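Local coordinates for protein 2-keto-3-deoxygluconate kinase (Thermotoga maritima, PDB 2AFB) that probably phosphorylates 2-keto-3-deoxygluconate at the expense of ATP, as a sugar kinase of the pfkB (ribokinase) family, at residues L23-P28 with I97-L102; P28-I33 with L102-S107; E47-A52 with P326-V331; F63-P68 with S120-A125. All blocks are in the same frame, centred on the assembly; numbering follows the deposited sequence.

Contact 1: residues L23-P28 with I97-L102; sequences LRLSPP and IGIYFL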
loop_
_atom_site.group_PDB
_atom_site.type_symbol
_atom_site.label_atom_id
_atom_site.label_comp_id
_atom_site.label_asym_id
_atom_site.label_seq_id
_atom_site.Cartn_x
_atom_site.Cartn_y
_atom_site.Cartn_z
ATOM N N LEU A 23 14.299 -1.963 -16.282
ATOM C CA LEU A 23 13.388 -1.630 -15.186
ATOM C C LEU A 23 11.958 -1.486 -15.701
ATOM O O LEU A 23 11.733 -0.697 -16.618
ATOM C CB LEU A 23 13.800 -0.309 -14.565
ATOM C CG LEU A 23 12.787 0.285 -13.536
ATOM C CD1 LEU A 23 12.639 -0.509 -12.272
ATOM C CD2 LEU A 23 13.210 1.709 -13.190
ATOM N N ARG A 24 10.996 -2.200 -15.103
ATOM C CA ARG A 24 9.606 -2.073 -15.487
ATOM C C ARG A 24 8.790 -1.351 -14.398
ATOM O O ARG A 24 8.815 -1.717 -13.233
ATOM C CB ARG A 24 8.991 -3.403 -15.759
ATOM C CG ARG A 24 7.716 -3.289 -16.577
ATOM C CD ARG A 24 7.000 -4.626 -16.656
ATOM N NE ARG A 24 6.022 -4.752 -15.613
ATOM C CZ ARG A 24 5.137 -5.733 -15.474
ATOM N NH1 ARG A 24 5.079 -6.772 -16.300
ATOM N NH2 ARG A 24 4.283 -5.655 -14.462
ATOM N N LEU A 25 8.060 -0.333 -14.832
ATOM C CA LEU A 25 7.317 0.532 -13.928
ATOM C C LEU A 25 5.869 0.441 -14.336
ATOM O O LEU A 25 5.528 0.824 -15.443
ATOM C CB LEU A 25 7.827 1.929 -13.998
ATOM C CG LEU A 25 9.278 2.234 -13.536
ATOM C CD1 LEU A 25 9.516 3.684 -13.768
ATOM C CD2 LEU A 25 9.571 1.879 -12.072
ATOM N N SER A 26 5.022 -0.131 -13.479
ATOM C CA SER A 26 3.603 -0.288 -13.818
ATOM C C SER A 26 2.717 0.247 -12.719
ATOM O O SER A 26 3.006 -0.014 -11.555
ATOM C CB SER A 26 3.236 -1.745 -14.135
ATOM O OG SER A 26 3.726 -2.589 -13.105
ATOM N N PRO A 27 1.660 1.053 -13.077
ATOM C CA PRO A 27 0.812 1.460 -12.004
ATOM C C PRO A 27 0.036 0.239 -11.449
ATOM O O PRO A 27 -0.197 -0.711 -12.183
ATOM C CB PRO A 27 -0.138 2.463 -12.664
ATOM C CG PRO A 27 0.491 2.881 -14.000
ATOM C CD PRO A 27 1.242 1.647 -14.377
ATOM N N PRO A 28 -0.364 0.293 -10.185
ATOM C CA PRO A 28 -1.191 -0.761 -9.606
ATOM C C PRO A 28 -2.658 -0.673 -10.005
ATOM O O PRO A 28 -3.178 0.422 -10.339
ATOM C CB PRO A 28 -1.029 -0.554 -8.078
ATOM C CG PRO A 28 -0.745 0.995 -7.933
ATOM C CD PRO A 28 -0.061 1.397 -9.227
ATOM N N ILE A 97 20.277 2.363 -16.968
ATOM C CA ILE A 97 19.444 1.215 -17.304
ATOM C C ILE A 97 18.263 1.654 -18.132
ATOM O O ILE A 97 17.755 2.752 -17.979
ATOM C CB ILE A 97 18.952 0.457 -16.070
ATOM C CG1 ILE A 97 18.569 -0.988 -16.440
ATOM C CG2 ILE A 97 17.781 1.175 -15.377
ATOM C CD1 ILE A 97 18.077 -1.865 -15.253
ATOM N N GLY A 98 17.880 0.822 -19.077
ATOM C CA GLY A 98 16.669 1.055 -19.837
ATOM C C GLY A 98 15.457 0.833 -18.972
ATOM O O GLY A 98 15.508 0.093 -17.978
ATOM N N ILE A 99 14.379 1.524 -19.331
ATOM C CA ILE A 99 13.149 1.496 -18.590
ATOM C C ILE A 99 11.960 1.325 -19.527
ATOM O O ILE A 99 11.953 1.868 -20.632
ATOM C CB ILE A 99 12.889 2.859 -17.840
ATOM C CG1 ILE A 99 14.063 3.209 -16.941
ATOM C CG2 ILE A 99 11.566 2.772 -17.116
ATOM C CD1 ILE A 99 13.928 4.604 -16.261
ATOM N N TYR A 100 10.926 0.629 -19.064
ATOM C CA TYR A 100 9.635 0.782 -19.666
ATOM C C TYR A 100 8.528 0.908 -18.677
ATOM O O TYR A 100 8.577 0.305 -17.602
ATOM C CB TYR A 100 9.335 -0.303 -20.688
ATOM C CG TYR A 100 9.000 -1.703 -20.249
ATOM C CD1 TYR A 100 9.974 -2.560 -19.731
ATOM C CD2 TYR A 100 7.706 -2.204 -20.413
ATOM C CE1 TYR A 100 9.672 -3.888 -19.406
ATOM C CE2 TYR A 100 7.392 -3.536 -20.108
ATOM C CZ TYR A 100 8.374 -4.377 -19.610
ATOM O OH TYR A 100 8.054 -5.687 -19.267
ATOM N N PHE A 101 7.556 1.744 -19.054
ATOM C CA PHE A 101 6.360 1.956 -18.247
ATOM C C PHE A 101 5.273 1.128 -18.880
ATOM O O PHE A 101 5.079 1.167 -20.075
ATOM C CB PHE A 101 5.938 3.404 -18.253
ATOM C CG PHE A 101 6.975 4.343 -17.715
ATOM C CD1 PHE A 101 8.035 4.707 -18.481
ATOM C CD2 PHE A 101 6.900 4.847 -16.414
ATOM C CE1 PHE A 101 9.015 5.570 -17.996
ATOM C CE2 PHE A 101 7.878 5.718 -15.933
ATOM C CZ PHE A 101 8.949 6.051 -16.731
ATOM N N LEU A 102 4.553 0.396 -18.074
ATOM C CA LEU A 102 3.500 -0.457 -18.563
ATOM C C LEU A 102 2.188 -0.186 -17.851
ATOM O O LEU A 102 2.120 -0.245 -16.605
ATOM C CB LEU A 102 3.899 -1.917 -18.352
ATOM C CG LEU A 102 2.746 -2.906 -18.581
ATOM C CD1 LEU A 102 2.551 -3.047 -20.070
ATOM C CD2 LEU A 102 3.110 -4.292 -17.939
#
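Leu23 and Leu25 use both backbone polar atoms to hold the neighbouring strand. Leu23 N gives to Gly98 O at 2.9 Å and Leu23 O accepts from Tyr100 N; Leu25 N then gives to Tyr100 O and Leu25 O accepts from Leu102 N at 2.8 Å. This staggered ladder is that of parallel strands, and the alternate residues turn their polar atoms outward, Arg24 to Thr42 of strand 38-44 and Phe101 to Val114 of strand 112-116. Strands 22-26 and 99-103 are thus the inner pair of a four-stranded mixed sheet, consistent with the lid that closes over the sugar in ribokinase-family kinases. On one face Arg24 crosses Tyr100: its CG, anti to the backbone N (chi1 -161°), makes a CH-pi contact 3.5 Å from the ring centroid. The guanidinium, turned 76° from that ring, is covered on one face by Leu102 CD2, 3.5 Å from Arg24 CZ. Its charge is met by Asp328 and Asp286, both salt-bridged to NH1, and Asp328 also takes the Tyr100 hydroxyl in a hydrogen bond. A phenylalanine in place of Tyr100 would keep the ring beside Arg24 but would probably leave the Asp328 carboxylate without one of its partners, freer to turn. The opposite face is apolar. There Leu25 and Phe101 lie side by side, with Leu25 CD1 3.4 Å from Phe101 CE2, while Leu23 CD2 meets Ile99 CG1 at 4.1 Å; branched aliphatic and aromatic groups suit this face because it packs on a second subunit, where Leu25 meets Leu25 of that subunit.

Contact 2: residues P28-I33 with L102-S107; sequences PDHKRI and LEIGAS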
loop_
_atom_site.group_PDB
_atom_site.type_symbol
_atom_site.label_atom_id
_atom_site.label_comp_id
_atom_site.label_asym_id
_atom_site.label_seq_id
_atom_site.Cartn_x
_atom_site.Cartn_y
_atom_site.Cartn_z
ATOM N N PRO A 28 -0.364 0.293 -10.185
ATOM C CA PRO A 28 -1.191 -0.761 -9.606
ATOM C C PRO A 28 -2.658 -0.673 -10.005
ATOM O O PRO A 28 -3.178 0.422 -10.339
ATOM C CB PRO A 28 -1.029 -0.554 -8.078
ATOM C CG PRO A 28 -0.745 0.995 -7.933
ATOM C CD PRO A 28 -0.061 1.397 -9.227
ATOM N N ASP A 29 -3.321 -1.826 -10.022
ATOM C CA ASP A 29 -4.795 -1.869 -10.033
ATOM C C ASP A 29 -5.447 -1.276 -11.289
ATOM O O ASP A 29 -6.567 -0.709 -11.241
ATOM C CB ASP A 29 -5.332 -1.140 -8.811
ATOM C CG ASP A 29 -4.846 -1.747 -7.509
ATOM O OD1 ASP A 29 -4.814 -3.020 -7.403
ATOM O OD2 ASP A 29 -4.530 -0.946 -6.582
ATOM N N HIS A 30 -4.801 -1.473 -12.422
ATOM C CA HIS A 30 -5.317 -1.019 -13.696
ATOM C C HIS A 30 -5.399 0.510 -13.812
ATOM O O HIS A 30 -6.002 1.006 -14.718
ATOM C CB HIS A 30 -6.680 -1.637 -13.991
ATOM C CG HIS A 30 -6.640 -3.106 -14.234
ATOM N ND1 HIS A 30 -5.834 -3.672 -15.204
ATOM C CD2 HIS A 30 -7.328 -4.126 -13.665
ATOM C CE1 HIS A 30 -6.012 -4.982 -15.206
ATOM N NE2 HIS A 30 -6.914 -5.285 -14.289
ATOM N N LYS A 31 -4.714 1.225 -12.927
ATOM C CA LYS A 31 -4.473 2.642 -13.064
ATOM C C LYS A 31 -3.625 2.962 -14.276
ATOM O O LYS A 31 -2.789 2.179 -14.731
ATOM C CB LYS A 31 -3.867 3.245 -11.787
ATOM C CG LYS A 31 -4.840 3.343 -10.556
ATOM C CD LYS A 31 -4.077 3.817 -9.198
ATOM C CE LYS A 31 -4.587 5.180 -8.544
ATOM N NZ LYS A 31 -3.569 6.007 -7.595
ATOM N N ARG A 32 -3.937 4.120 -14.863
ATOM C CA ARG A 32 -3.149 4.682 -15.920
ATOM C C ARG A 32 -2.020 5.533 -15.324
ATOM O O ARG A 32 -2.057 5.950 -14.197
ATOM C CB ARG A 32 -4.033 5.505 -16.881
ATOM C CG ARG A 32 -5.149 4.697 -17.463
ATOM C CD ARG A 32 -5.702 5.215 -18.783
ATOM N NE ARG A 32 -4.707 5.093 -19.814
ATOM C CZ ARG A 32 -4.882 5.482 -21.080
ATOM N NH1 ARG A 32 -6.006 6.056 -21.493
ATOM N NH2 ARG A 32 -3.883 5.339 -21.923
ATOM N N ILE A 33 -0.991 5.729 -16.109
ATOM C CA ILE A 33 0.166 6.494 -15.683
ATOM C C ILE A 33 -0.231 7.852 -15.148
ATOM O O ILE A 33 0.242 8.270 -14.095
ATOM C CB ILE A 33 1.211 6.611 -16.829
ATOM C CG1 ILE A 33 1.804 5.216 -17.097
ATOM C CG2 ILE A 33 2.291 7.641 -16.461
ATOM C CD1 ILE A 33 2.421 4.920 -18.572
ATOM N N LEU A 102 4.553 0.396 -18.074
ATOM C CA LEU A 102 3.500 -0.457 -18.563
ATOM C C LEU A 102 2.188 -0.186 -17.851
ATOM O O LEU A 102 2.120 -0.245 -16.605
ATOM C CB LEU A 102 3.899 -1.917 -18.352
ATOM C CG LEU A 102 2.746 -2.906 -18.581
ATOM C CD1 LEU A 102 2.551 -3.047 -20.070
ATOM C CD2 LEU A 102 3.110 -4.292 -17.939
ATOM N N GLU A 103 1.147 0.109 -18.639
ATOM C CA GLU A 103 -0.219 0.203 -18.161
ATOM C C GLU A 103 -0.843 -1.091 -18.512
ATOM O O GLU A 103 -0.950 -1.438 -19.689
ATOM C CB GLU A 103 -1.016 1.280 -18.848
ATOM C CG GLU A 103 -0.630 2.698 -18.514
ATOM C CD GLU A 103 -1.476 3.747 -19.272
ATOM O OE1 GLU A 103 -2.029 3.423 -20.371
ATOM O OE2 GLU A 103 -1.554 4.900 -18.781
ATOM N N ILE A 104 -1.285 -1.813 -17.499
ATOM C CA ILE A 104 -1.940 -3.092 -17.726
ATOM C C ILE A 104 -3.431 -2.848 -18.040
ATOM O O ILE A 104 -4.190 -2.259 -17.218
ATOM C CB ILE A 104 -1.783 -4.023 -16.519
ATOM C CG1 ILE A 104 -0.288 -4.269 -16.291
ATOM C CG2 ILE A 104 -2.541 -5.323 -16.742
ATOM C CD1 ILE A 104 0.001 -4.989 -15.018
ATOM N N GLY A 105 -3.828 -3.296 -19.225
ATOM C CA GLY A 105 -5.158 -2.970 -19.723
ATOM C C GLY A 105 -6.250 -3.901 -19.151
ATOM O O GLY A 105 -6.002 -4.816 -18.376
ATOM N N ALA A 106 -7.454 -3.671 -19.599
ATOM C CA ALA A 106 -8.568 -4.439 -19.172
ATOM C C ALA A 106 -9.606 -4.305 -20.223
ATOM O O ALA A 106 -9.848 -3.197 -20.757
ATOM C CB ALA A 106 -9.086 -3.920 -17.819
ATOM N N SER A 107 -10.227 -5.444 -20.505
ATOM C CA SER A 107 -11.347 -5.521 -21.369
ATOM C C SER A 107 -10.976 -4.779 -22.695
ATOM O O SER A 107 -9.953 -5.083 -23.279
ATOM C CB SER A 107 -12.602 -5.011 -20.652
ATOM O OG SER A 107 -13.780 -5.306 -21.431
HETATM O O HOH W 1 -3.744 0.442 -16.920
HETATM O O HOH W 2 -1.682 -0.483 -14.846
#
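His30 to Ile33 runs roughly against Glu103 to Ala106, their end-to-end directions 149° apart, just where a type I' turn from Pro28 to Lys31 brings the chain back. The main chains are bridged by water: water 1 joins Lys31 O to Ile104 O, and water 2 joins Lys31 O to Ile104 N, from which it accepts. Glu103 makes the main side-chain grip. Its chain is extended beyond CG and delivers the carboxylate to the edge of the Arg32 guanidinium, the two planes 65° apart. OE1 takes Arg32 NH2 on its syn lone pair (3.1 Å, a salt bridge), Arg32 NE adds weak bonds to both oxygens, and OE2 receives the backbone N of Ile33 on its anti lone pair at 2.9 Å. An alanine in place of Glu103 would probably leave Ile33 N without its acceptor and the Arg32 charge less well balanced. The loop after strand 22-26 thus packs on the end of strand 99-103, in what is probably the lid, and here meets another subunit: Arg32 NH1 gives to Val331 O of the third subunit and NH2 forms a second salt bridge with Glu336 of that subunit. At the turn itself, Asp29 shares a calcium ion with Asp29 of the third and fourth subunits. Ile104 O lies in the plane of the His30 ring and receives ND1 in a nearly straight bond (171°) of 3.0 Å, although ND1 stands well above that carbonyl's plane. Ala106 CB lies over the imidazole centre, 4.2 Å from the centroid, a methyl small enough to face the ring, while Ile104 CG2 touches His30 CE1 at 3.8 Å.

Contact 3: residues E47-A52 with P326-V331; sequences EANVAA and PGDFVV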
loop_
_atom_site.group_PDB
_atom_site.type_symbol
_atom_site.label_atom_id
_atom_site.label_comp_id
_atom_site.label_asym_id
_atom_site.label_seq_id
_atom_site.Cartn_x
_atom_site.Cartn_y
_atom_site.Cartn_z
ATOM N N GLU A 47 14.894 -12.052 -23.457
ATOM C CA GLU A 47 15.925 -13.053 -23.174
ATOM C C GLU A 47 16.229 -13.222 -21.689
ATOM O O GLU A 47 16.505 -14.345 -21.243
ATOM C CB GLU A 47 17.199 -12.810 -23.998
ATOM C CG GLU A 47 16.941 -12.610 -25.517
ATOM C CD GLU A 47 16.745 -11.136 -25.918
ATOM O OE1 GLU A 47 16.504 -10.253 -25.031
ATOM O OE2 GLU A 47 16.833 -10.867 -27.125
ATOM N N ALA A 48 16.050 -12.176 -20.886
ATOM C CA ALA A 48 16.167 -12.340 -19.434
ATOM C C ALA A 48 15.074 -13.247 -18.903
ATOM O O ALA A 48 15.325 -14.073 -18.044
ATOM C CB ALA A 48 16.193 -11.004 -18.662
ATOM N N ASN A 49 13.873 -13.086 -19.427
ATOM C CA ASN A 49 12.734 -13.855 -19.001
ATOM C C ASN A 49 12.931 -15.362 -19.322
ATOM O O ASN A 49 12.565 -16.252 -18.532
ATOM C CB ASN A 49 11.467 -13.340 -19.664
ATOM C CG ASN A 49 11.144 -11.853 -19.366
ATOM O OD1 ASN A 49 11.661 -11.238 -18.433
ATOM N ND2 ASN A 49 10.250 -11.292 -20.182
ATOM N N VAL A 50 13.566 -15.634 -20.442
ATOM C CA VAL A 50 13.896 -17.012 -20.848
ATOM C C VAL A 50 14.888 -17.621 -19.872
ATOM O O VAL A 50 14.721 -18.758 -19.403
ATOM C CB VAL A 50 14.436 -17.050 -22.301
ATOM C CG1 VAL A 50 14.897 -18.469 -22.679
ATOM C CG2 VAL A 50 13.381 -16.564 -23.244
ATOM N N ALA A 51 15.917 -16.868 -19.540
ATOM C CA ALA A 51 16.907 -17.333 -18.583
ATOM C C ALA A 51 16.232 -17.642 -17.238
ATOM O O ALA A 51 16.535 -18.634 -16.566
ATOM C CB ALA A 51 18.020 -16.259 -18.395
ATOM N N ALA A 52 15.282 -16.799 -16.845
ATOM C CA ALA A 52 14.651 -16.966 -15.545
ATOM C C ALA A 52 13.797 -18.206 -15.544
ATOM O O ALA A 52 13.732 -18.869 -14.504
ATOM C CB ALA A 52 13.825 -15.726 -15.136
ATOM N N PRO A 326 1.983 -12.039 -11.926
ATOM C CA PRO A 326 2.450 -10.657 -12.005
ATOM C C PRO A 326 3.953 -10.585 -12.271
ATOM O O PRO A 326 4.705 -11.405 -11.769
ATOM C CB PRO A 326 2.127 -10.078 -10.618
ATOM C CG PRO A 326 0.996 -10.928 -10.089
ATOM C CD PRO A 326 1.277 -12.300 -10.642
ATOM N N GLY A 327 4.349 -9.678 -13.164
ATOM C CA GLY A 327 5.741 -9.504 -13.541
ATOM C C GLY A 327 6.096 -10.151 -14.853
ATOM O O GLY A 327 5.215 -10.564 -15.612
ATOM N N ASP A 328 7.401 -10.198 -15.134
ATOM C CA ASP A 328 7.905 -10.650 -16.428
ATOM C C ASP A 328 8.410 -12.117 -16.350
ATOM O O ASP A 328 8.474 -12.822 -17.356
ATOM C CB ASP A 328 9.064 -9.733 -16.924
ATOM C CG ASP A 328 8.630 -8.319 -17.315
ATOM O OD1 ASP A 328 7.552 -7.884 -16.929
ATOM O OD2 ASP A 328 9.398 -7.606 -18.016
ATOM N N PHE A 329 8.800 -12.555 -15.162
ATOM C CA PHE A 329 9.409 -13.864 -14.983
ATOM C C PHE A 329 8.328 -14.841 -14.482
ATOM O O PHE A 329 7.441 -14.459 -13.725
ATOM C CB PHE A 329 10.488 -13.743 -13.888
ATOM C CG PHE A 329 11.762 -13.026 -14.283
ATOM C CD1 PHE A 329 11.945 -12.403 -15.526
ATOM C CD2 PHE A 329 12.795 -12.921 -13.349
ATOM C CE1 PHE A 329 13.130 -11.750 -15.831
ATOM C CE2 PHE A 329 13.993 -12.276 -13.676
ATOM C CZ PHE A 329 14.164 -11.718 -14.922
ATOM N N VAL A 330 8.414 -16.107 -14.863
ATOM C CA VAL A 330 7.585 -17.140 -14.257
ATOM C C VAL A 330 8.078 -17.416 -12.836
ATOM O O VAL A 330 9.272 -17.264 -12.520
ATOM C CB VAL A 330 7.616 -18.507 -15.018
ATOM C CG1 VAL A 330 7.127 -18.357 -16.436
ATOM C CG2 VAL A 330 9.018 -19.173 -14.981
ATOM N N VAL A 331 7.140 -17.785 -11.981
ATOM C CA VAL A 331 7.420 -18.454 -10.717
ATOM C C VAL A 331 6.653 -19.756 -10.871
ATOM O O VAL A 331 5.432 -19.758 -10.736
ATOM C CB VAL A 331 6.858 -17.638 -9.505
ATOM C CG1 VAL A 331 7.017 -18.352 -8.217
ATOM C CG2 VAL A 331 7.491 -16.262 -9.446
HETATM O O HOH W 3 10.084 -16.524 -17.254
HETATM O O HOH W 4 9.624 -8.240 -20.697
#
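Ala52 and Asn49, one helical turn apart, receive the ring of Phe329 in two different ways. The CB of Ala52 sits over one face, offset toward the rim, in a CH-pi contact 3.5 Å from the ring centroid; a methyl lets helix and ring come this close. Asn49 OD1 meets the ring at its edge, 3.0 Å from Phe329 CE1, where its partial negative charge is likely to be favourable beside the weakly positive ring hydrogens, and the amide plane stands 76° from the ring. Ala48 CB touches Phe329 CE1 at 4.2 Å. Two waters complete the join: water 3 donates to Asn49 O and accepts from Val330 N, and water 4 accepts from Asn49 ND2 and donates to Asp328 OD2 (2.8 Å). Helix 46-56 thereby packs on the loop between helices 308-322 and 334-341. In a second shell, Asp328 OD2 also takes the Tyr100 hydroxyl and OD1 is salt-bridged to Arg24. Asn49 OD1 accepts from Gly45 N and ND2 gives to Asp292, which lies in the Gly-Ala-Gly-Asp signature associated with phosphoryl transfer in pfkB-family relatives. Phe329 is further held by stacking on His79 and by an edge-to-face contact with Phe83.

Contact 4: residues F63-P68 with S120-A125; sequences FVTKLP and SAISEA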
loop_
_atom_site.group_PDB
_atom_site.type_symbol
_atom_site.label_atom_id
_atom_site.label_comp_id
_atom_site.label_asym_id
_atom_site.label_seq_id
_atom_site.Cartn_x
_atom_site.Cartn_y
_atom_site.Cartn_z
ATOM N N PHE A 63 22.551 -15.192 -17.906
ATOM C CA PHE A 63 22.067 -14.121 -18.750
ATOM C C PHE A 63 23.227 -13.173 -19.013
ATOM O O PHE A 63 23.901 -12.719 -18.088
ATOM C CB PHE A 63 20.938 -13.364 -18.064
ATOM C CG PHE A 63 20.409 -12.208 -18.854
ATOM C CD1 PHE A 63 19.890 -12.412 -20.101
ATOM C CD2 PHE A 63 20.372 -10.916 -18.313
ATOM C CE1 PHE A 63 19.378 -11.374 -20.842
ATOM C CE2 PHE A 63 19.852 -9.881 -19.031
ATOM C CZ PHE A 63 19.335 -10.111 -20.314
ATOM N N VAL A 64 23.436 -12.872 -20.286
ATOM C CA VAL A 64 24.517 -12.012 -20.694
ATOM C C VAL A 64 23.942 -10.651 -21.093
ATOM O O VAL A 64 23.059 -10.578 -21.924
ATOM C CB VAL A 64 25.260 -12.614 -21.875
ATOM C CG1 VAL A 64 26.434 -11.694 -22.295
ATOM C CG2 VAL A 64 25.707 -14.003 -21.523
ATOM N N THR A 65 24.472 -9.591 -20.504
ATOM C CA THR A 65 24.027 -8.239 -20.787
ATOM C C THR A 65 25.065 -7.248 -20.233
ATOM O O THR A 65 26.147 -7.645 -19.797
ATOM C CB THR A 65 22.601 -7.946 -20.228
ATOM O OG1 THR A 65 22.064 -6.812 -20.902
ATOM C CG2 THR A 65 22.578 -7.671 -18.714
ATOM N N LYS A 66 24.740 -5.960 -20.328
ATOM C CA LYS A 66 25.493 -4.883 -19.703
ATOM C C LYS A 66 24.493 -4.069 -18.888
ATOM O O LYS A 66 23.364 -3.792 -19.344
ATOM C CB LYS A 66 26.220 -3.998 -20.773
ATOM C CG LYS A 66 27.272 -3.113 -20.188
ATOM C CD LYS A 66 27.936 -2.252 -21.206
ATOM C CE LYS A 66 29.251 -1.624 -20.668
ATOM N NZ LYS A 66 29.926 -0.765 -21.736
ATOM N N LEU A 67 24.888 -3.754 -17.655
ATOM C CA LEU A 67 24.127 -2.877 -16.787
ATOM C C LEU A 67 25.019 -1.823 -16.198
ATOM O O LEU A 67 26.210 -2.079 -16.010
ATOM C CB LEU A 67 23.517 -3.674 -15.630
ATOM C CG LEU A 67 22.450 -4.668 -16.085
ATOM C CD1 LEU A 67 22.075 -5.590 -14.979
ATOM C CD2 LEU A 67 21.239 -3.905 -16.592
ATOM N N PRO A 68 24.440 -0.663 -15.841
ATOM C CA PRO A 68 25.251 0.399 -15.263
ATOM C C PRO A 68 25.608 0.031 -13.845
ATOM O O PRO A 68 24.859 -0.666 -13.217
ATOM C CB PRO A 68 24.299 1.599 -15.246
ATOM C CG PRO A 68 22.954 0.986 -15.120
ATOM C CD PRO A 68 23.022 -0.267 -15.938
ATOM N N SER A 120 20.697 3.217 -23.157
ATOM C CA SER A 120 20.992 2.276 -22.093
ATOM C C SER A 120 22.391 1.717 -22.264
ATOM O O SER A 120 22.946 1.704 -23.378
ATOM C CB SER A 120 19.993 1.087 -22.108
ATOM O OG SER A 120 20.158 0.288 -23.297
ATOM N N ALA A 121 22.940 1.213 -21.153
ATOM C CA ALA A 121 24.281 0.670 -21.140
ATOM C C ALA A 121 24.436 -0.469 -22.186
ATOM O O ALA A 121 25.446 -0.566 -22.867
ATOM C CB ALA A 121 24.618 0.185 -19.709
ATOM N N ILE A 122 23.437 -1.330 -22.315
ATOM C CA ILE A 122 23.539 -2.418 -23.294
ATOM C C ILE A 122 23.478 -1.868 -24.717
ATOM O O ILE A 122 24.188 -2.362 -25.591
ATOM C CB ILE A 122 22.479 -3.554 -23.050
ATOM C CG1 ILE A 122 22.587 -4.695 -24.069
ATOM C CG2 ILE A 122 21.044 -3.029 -23.112
ATOM C CD1 ILE A 122 23.779 -5.542 -23.889
ATOM N N SER A 123 22.644 -0.853 -24.945
ATOM C CA SER A 123 22.473 -0.271 -26.276
ATOM C C SER A 123 23.792 0.258 -26.814
ATOM O O SER A 123 24.031 0.143 -27.990
ATOM C CB SER A 123 21.387 0.809 -26.322
ATOM O OG SER A 123 21.812 2.042 -25.804
ATOM N N GLU A 124 24.637 0.746 -25.915
ATOM C CA GLU A 124 25.927 1.336 -26.205
ATOM C C GLU A 124 27.076 0.342 -25.946
ATOM O O GLU A 124 28.261 0.721 -25.955
ATOM C CB GLU A 124 26.095 2.581 -25.293
ATOM C CG GLU A 124 24.984 3.591 -25.512
ATOM C CD GLU A 124 25.244 4.925 -24.846
ATOM O OE1 GLU A 124 26.026 4.945 -23.865
ATOM O OE2 GLU A 124 24.658 5.951 -25.309
ATOM N N ALA A 125 26.747 -0.928 -25.715
ATOM C CA ALA A 125 27.805 -1.927 -25.492
ATOM C C ALA A 125 28.709 -2.123 -26.742
ATOM O O ALA A 125 28.283 -1.940 -27.904
ATOM C CB ALA A 125 27.230 -3.239 -25.040
HETATM O O HOH W 5 27.737 0.811 -22.313
HETATM O O HOH W 6 21.631 -1.584 -19.934
#
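Lys66 stretches its side chain, straight at every torsion, alongside Ala121 and the type I turn from Ile122 to Ala125, whereas Ile122 crosses Thr65 at about a right angle. CG of Lys66 is anti to the backbone N (chi1 -165°), which starts the chain toward Ala121; farther out, Lys66 CD lies 3.4 Å from Ala121 O and 4.0 Å from Ala125 CB. Water 5 then accepts from Lys66 NZ at 2.8 Å and donates to Ala121 O. Ile122 brings CD1 to 3.7 Å from Thr65 OG1, a hydroxyl already bonded to Gly19 O. Ala121 CB, too short to push the chains apart, packs on Pro68 CD at 4.1 Å. Water 6 donates to Lys66 O and accepts from Ile122 N. The loop keeps its own shape: Ser120 OG accepts from Ser123 N in an ST motif, and Ser123 OG gives to Ser120 O at 2.7 Å. The contact thus lays the loop after strand 112-116 on the end of strand 60-67 of the nine-stranded core sheet. With no direct hydrogen bond between the segments, the join rests on van der Waals packing and two bridging waters, while the Lys66 charge, salt-bridged to Asp129, is likely to tie the strand to the chain just beyond the turn.

Contact 2 continues contact 1 past the end of the lid-like sheet, their centres 12 Å apart; they share Pro28 and Leu102, and Phe101 CB touches Ile33 CD1 at 3.8 Å. Contact 3 joins that sheet to the kinase core through Asp328, whose OD1 is 2.8 Å from Arg24 NH1 and whose OD2 is 2.7 Å from Tyr100 OH. Contact 4 meets contact 1 where Pro68 CG lies 3.5 Å from Ile97 N, and contact 3 where Phe63 CE1 lies 3.4 Å from Ala48 N. Contact 3 reaches Asp292, consistent with a place beside the active site, and a bound nickel ion lies about 7 Å from its Phe329 side chain; contact 2, its centre about 20 Å from that of contact 3, faces neighbouring subunits.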